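Ricin B lectin (Clostridium thermocellum, PDB 3VSF) probably hydrolyses beta-1,3-galactan from the chain end as a family 43 exo-beta-1,3-galactanase that also carries a galactose-binding ricin-type beta-trefoil module. Local coordinates at residues M123-W134 against L214-A222. Numbering follows the deposited sequence.
Sequences MYNASTGEFVMW and LTPDYKNIA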
loop_
_atom_site.group_PDB
_atom_site.type_symbol
_atom_site.label_atom_id
_atom_site.label_comp_id
_atom_site.label_asym_id
_atom_site.label_seq_id
_atom_site.Cartn_x
_atom_site.Cartn_y
_atom_site.Cartn_z
ATOM N N MET A 123 10.833 7.307 15.114
ATOM C CA MET A 123 12.087 7.364 14.374
ATOM C C MET A 123 13.263 7.193 15.330
ATOM O O MET A 123 13.158 7.520 16.512
ATOM C CB MET A 123 12.201 8.694 13.626
ATOM C CG MET A 123 12.116 9.919 14.523
ATOM S SD MET A 123 11.886 11.454 13.604
ATOM C CE MET A 123 13.321 11.433 12.533
ATOM N N TYR A 124 14.376 6.678 14.821
ATOM C CA TYR A 124 15.556 6.458 15.652
ATOM C C TYR A 124 16.668 7.466 15.369
ATOM O O TYR A 124 16.894 7.856 14.223
ATOM C CB TYR A 124 16.087 5.034 15.484
ATOM C CG TYR A 124 17.422 4.805 16.155
ATOM C CD1 TYR A 124 18.600 4.804 15.418
ATOM C CD2 TYR A 124 17.508 4.601 17.526
ATOM C CE1 TYR A 124 19.824 4.601 16.027
ATOM C CE2 TYR A 124 18.728 4.396 18.144
ATOM C CZ TYR A 124 19.882 4.397 17.390
ATOM O OH TYR A 124 21.099 4.193 17.997
ATOM N N ASN A 125 17.361 7.877 16.426
ATOM C CA ASN A 125 18.471 8.813 16.309
ATOM C C ASN A 125 19.802 8.123 16.591
ATOM O O ASN A 125 20.020 7.604 17.685
ATOM C CB ASN A 125 18.273 9.990 17.265
ATOM C CG ASN A 125 19.283 11.101 17.047
ATOM O OD1 ASN A 125 20.403 10.862 16.594
ATOM N ND2 ASN A 125 18.889 12.327 17.373
ATOM N N ALA A 126 20.687 8.118 15.599
ATOM C CA ALA A 126 21.995 7.485 15.743
ATOM C C ALA A 126 22.869 8.241 16.738
ATOM O O ALA A 126 23.534 7.635 17.580
ATOM C CB ALA A 126 22.687 7.387 14.392
ATOM N N SER A 127 22.863 9.565 16.634
ATOM C CA SER A 127 23.657 10.416 17.512
ATOM C C SER A 127 23.328 10.168 18.981
ATOM O O SER A 127 24.168 9.692 19.746
ATOM C CB SER A 127 23.427 11.890 17.174
ATOM O OG SER A 127 23.671 12.144 15.802
ATOM N N THR A 128 22.099 10.495 19.366
ATOM C CA THR A 128 21.665 10.368 20.752
ATOM C C THR A 128 21.567 8.910 21.191
ATOM O O THR A 128 22.088 8.532 22.240
ATOM C CB THR A 128 20.300 11.045 20.976
ATOM O OG1 THR A 128 19.295 10.363 20.216
ATOM C CG2 THR A 128 20.350 12.504 20.547
ATOM N N GLY A 129 20.898 8.096 20.383
ATOM C CA GLY A 129 20.685 6.699 20.715
ATOM C C GLY A 129 19.337 6.488 21.377
ATOM O O GLY A 129 19.111 5.481 22.048
ATOM N N GLU A 130 18.439 7.450 21.184
ATOM C CA GLU A 130 17.105 7.382 21.765
ATOM C C GLU A 130 16.034 7.472 20.683
ATOM O O GLU A 130 16.233 8.109 19.649
ATOM C CB GLU A 130 16.915 8.493 22.802
ATOM C CG GLU A 130 17.086 9.897 22.248
ATOM C CD GLU A 130 17.143 10.952 23.334
ATOM O OE1 GLU A 130 17.274 12.148 22.998
ATOM O OE2 GLU A 130 17.061 10.585 24.526
ATOM N N PHE A 131 14.898 6.825 20.928
ATOM C CA PHE A 131 13.811 6.786 19.955
ATOM C C PHE A 131 12.831 7.937 20.158
ATOM O O PHE A 131 12.179 8.034 21.196
ATOM C CB PHE A 131 13.072 5.451 20.038
ATOM C CG PHE A 131 13.938 4.258 19.749
ATOM C CD1 PHE A 131 14.051 3.765 18.459
ATOM C CD2 PHE A 131 14.638 3.629 20.764
ATOM C CE1 PHE A 131 14.846 2.667 18.188
ATOM C CE2 PHE A 131 15.435 2.530 20.499
ATOM C CZ PHE A 131 15.538 2.049 19.209
ATOM N N VAL A 132 12.728 8.803 19.155
ATOM C CA VAL A 132 11.814 9.938 19.211
ATOM C C VAL A 132 10.482 9.596 18.550
ATOM O O VAL A 132 10.449 9.025 17.459
ATOM C CB VAL A 132 12.421 11.180 18.530
ATOM C CG1 VAL A 132 11.456 12.354 18.605
ATOM C CG2 VAL A 132 13.752 11.536 19.174
ATOM N N MET A 133 9.387 9.945 19.217
ATOM C CA MET A 133 8.052 9.638 18.715
ATOM C C MET A 133 7.224 10.895 18.460
ATOM O O MET A 133 7.098 11.754 19.331
ATOM C CB MET A 133 7.314 8.717 19.691
ATOM C CG MET A 133 5.828 8.578 19.408
ATOM S SD MET A 133 5.007 7.446 20.544
ATOM C CE MET A 133 3.289 7.786 20.176
ATOM N N TRP A 134 6.663 10.994 17.259
ATOM C CA TRP A 134 5.799 12.111 16.899
ATOM C C TRP A 134 4.368 11.634 16.683
ATOM O O TRP A 134 4.123 10.437 16.533
ATOM C CB TRP A 134 6.320 12.810 15.645
ATOM C CG TRP A 134 7.601 13.545 15.871
ATOM C CD1 TRP A 134 8.850 13.005 15.968
ATOM C CD2 TRP A 134 7.762 14.959 16.029
ATOM N NE1 TRP A 134 9.779 13.997 16.177
ATOM C CE2 TRP A 134 9.135 15.207 16.218
ATOM C CE3 TRP A 134 6.877 16.042 16.028
ATOM C CZ2 TRP A 134 9.645 16.489 16.405
ATOM C CZ3 TRP A 134 7.384 17.316 16.212
ATOM C CH2 TRP A 134 8.755 17.528 16.398
ATOM N N LEU A 214 13.972 18.698 11.366
ATOM C CA LEU A 214 14.150 18.600 12.808
ATOM C C LEU A 214 15.577 18.935 13.231
ATOM O O LEU A 214 16.515 18.815 12.443
ATOM C CB LEU A 214 13.785 17.197 13.295
ATOM C CG LEU A 214 12.379 16.709 12.951
ATOM C CD1 LEU A 214 12.168 15.290 13.457
ATOM C CD2 LEU A 214 11.333 17.651 13.523
ATOM N N THR A 215 15.728 19.359 14.480
ATOM C CA THR A 215 17.045 19.571 15.063
ATOM C C THR A 215 17.739 18.220 15.223
ATOM O O THR A 215 17.089 17.178 15.153
ATOM C CB THR A 215 16.947 20.276 16.430
ATOM O OG1 THR A 215 16.002 19.589 17.259
ATOM C CG2 THR A 215 16.496 21.717 16.255
ATOM N N PRO A 216 19.065 18.231 15.429
ATOM C CA PRO A 216 19.837 16.990 15.559
ATOM C C PRO A 216 19.224 15.983 16.531
ATOM O O PRO A 216 19.419 14.780 16.356
ATOM C CB PRO A 216 21.184 17.481 16.091
ATOM C CG PRO A 216 21.322 18.844 15.514
ATOM C CD PRO A 216 19.932 19.424 15.490
ATOM N N ASP A 217 18.496 16.461 17.536
ATOM C CA ASP A 217 17.924 15.577 18.549
ATOM C C ASP A 217 16.585 14.970 18.125
ATOM O O ASP A 217 16.046 14.103 18.815
ATOM C CB ASP A 217 17.786 16.307 19.890
ATOM C CG ASP A 217 16.972 17.583 19.783
ATOM O OD1 ASP A 217 15.993 17.606 19.007
ATOM O OD2 ASP A 217 17.311 18.565 20.476
ATOM N N TYR A 218 16.058 15.433 16.994
ATOM C CA TYR A 218 14.791 14.937 16.452
ATOM C C TYR A 218 13.575 15.369 17.270
ATOM O O TYR A 218 12.436 15.196 16.836
ATOM C CB TYR A 218 14.800 13.410 16.328
ATOM C CG TYR A 218 15.712 12.864 15.253
ATOM C CD1 TYR A 218 16.390 13.711 14.388
ATOM C CD2 TYR A 218 15.886 11.495 15.100
ATOM C CE1 TYR A 218 17.223 13.208 13.405
ATOM C CE2 TYR A 218 16.711 10.984 14.121
ATOM C CZ TYR A 218 17.378 11.844 13.276
ATOM O OH TYR A 218 18.201 11.333 12.301
ATOM N N LYS A 219 13.817 15.927 18.451
ATOM C CA LYS A 219 12.734 16.270 19.368
ATOM C C LYS A 219 12.152 17.660 19.123
ATOM O O LYS A 219 11.117 18.012 19.687
ATOM C CB LYS A 219 13.204 16.138 20.820
ATOM C CG LYS A 219 13.393 14.700 21.278
ATOM C CD LYS A 219 14.114 14.625 22.616
ATOM C CE LYS A 219 15.553 15.098 22.492
ATOM N NZ LYS A 219 16.306 14.949 23.769
ATOM N N ASN A 220 12.816 18.444 18.279
ATOM C CA ASN A 220 12.364 19.801 17.987
ATOM C C ASN A 220 12.409 20.126 16.497
ATOM O O ASN A 220 13.011 19.395 15.711
ATOM C CB ASN A 220 13.195 20.819 18.771
ATOM C CG ASN A 220 13.119 20.604 20.271
ATOM O OD1 ASN A 220 12.081 20.210 20.802
ATOM N ND2 ASN A 220 14.224 20.860 20.961
ATOM N N ILE A 221 11.769 21.228 16.117
ATOM C CA ILE A 221 11.742 21.657 14.723
ATOM C C ILE A 221 12.767 22.758 14.459
ATOM O O ILE A 221 12.717 23.824 15.069
ATOM C CB ILE A 221 10.341 22.146 14.309
ATOM C CG1 ILE A 221 9.345 20.985 14.336
ATOM C CG2 ILE A 221 10.382 22.779 12.926
ATOM C CD1 ILE A 221 7.951 21.362 13.894
ATOM N N ALA A 222 13.693 22.488 13.544
ATOM C CA ALA A 222 14.763 23.428 13.230
ATOM C C ALA A 222 14.339 24.476 12.203
ATOM O O ALA A 222 14.670 25.653 12.336
ATOM C CB ALA A 222 16.000 22.682 12.748
#
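Tyr-218 lies between Met-123 and Asn-125, a worked example of how one aromatic side chain from a turn can join two hairpins. Its CB packs on CG2 of Val-132 at 3.6 Å. Along the ring, CD2 meets the methyl of Met-123 on one face and CB of Asn-125 from the other side; the CH-pi contact places Met-123 CE 3.8 Å from the ring centroid, brought over the ring by the bend at chi3 (-58°). CE2 passes Tyr-124 O, which lies at the ring edge, and OH ends in a hydrogen bond to Gly-195 O.

Asn-125 lays its amide over the face opposite Met-123, amide and ring planes 31° apart, and ND2 donates from there to a lone pair of Pro-216 O, 2.7 Å away, in a bent bond. The contact belongs to the five-bladed beta-propeller of family 43, each blade an antiparallel four-stranded sheet; the turn between strands 116-124 and 131-138 of one blade meets the turn between strands 208-214 and 221-228 of the next.

The backbone O of Tyr-218 accepts a hydrogen bond from Trp-134 NE1 (3.0 Å), in the indole plane, the donor near the C=O direction but the bond bent (133° at the hydrogen). CZ2 of the same indole rests on Leu-214 CD2 (3.5 Å). Lys-219 NZ forms a 3.1 Å salt bridge with Glu-130 OE1 on its syn side, while OE2 pairs with Lys-154.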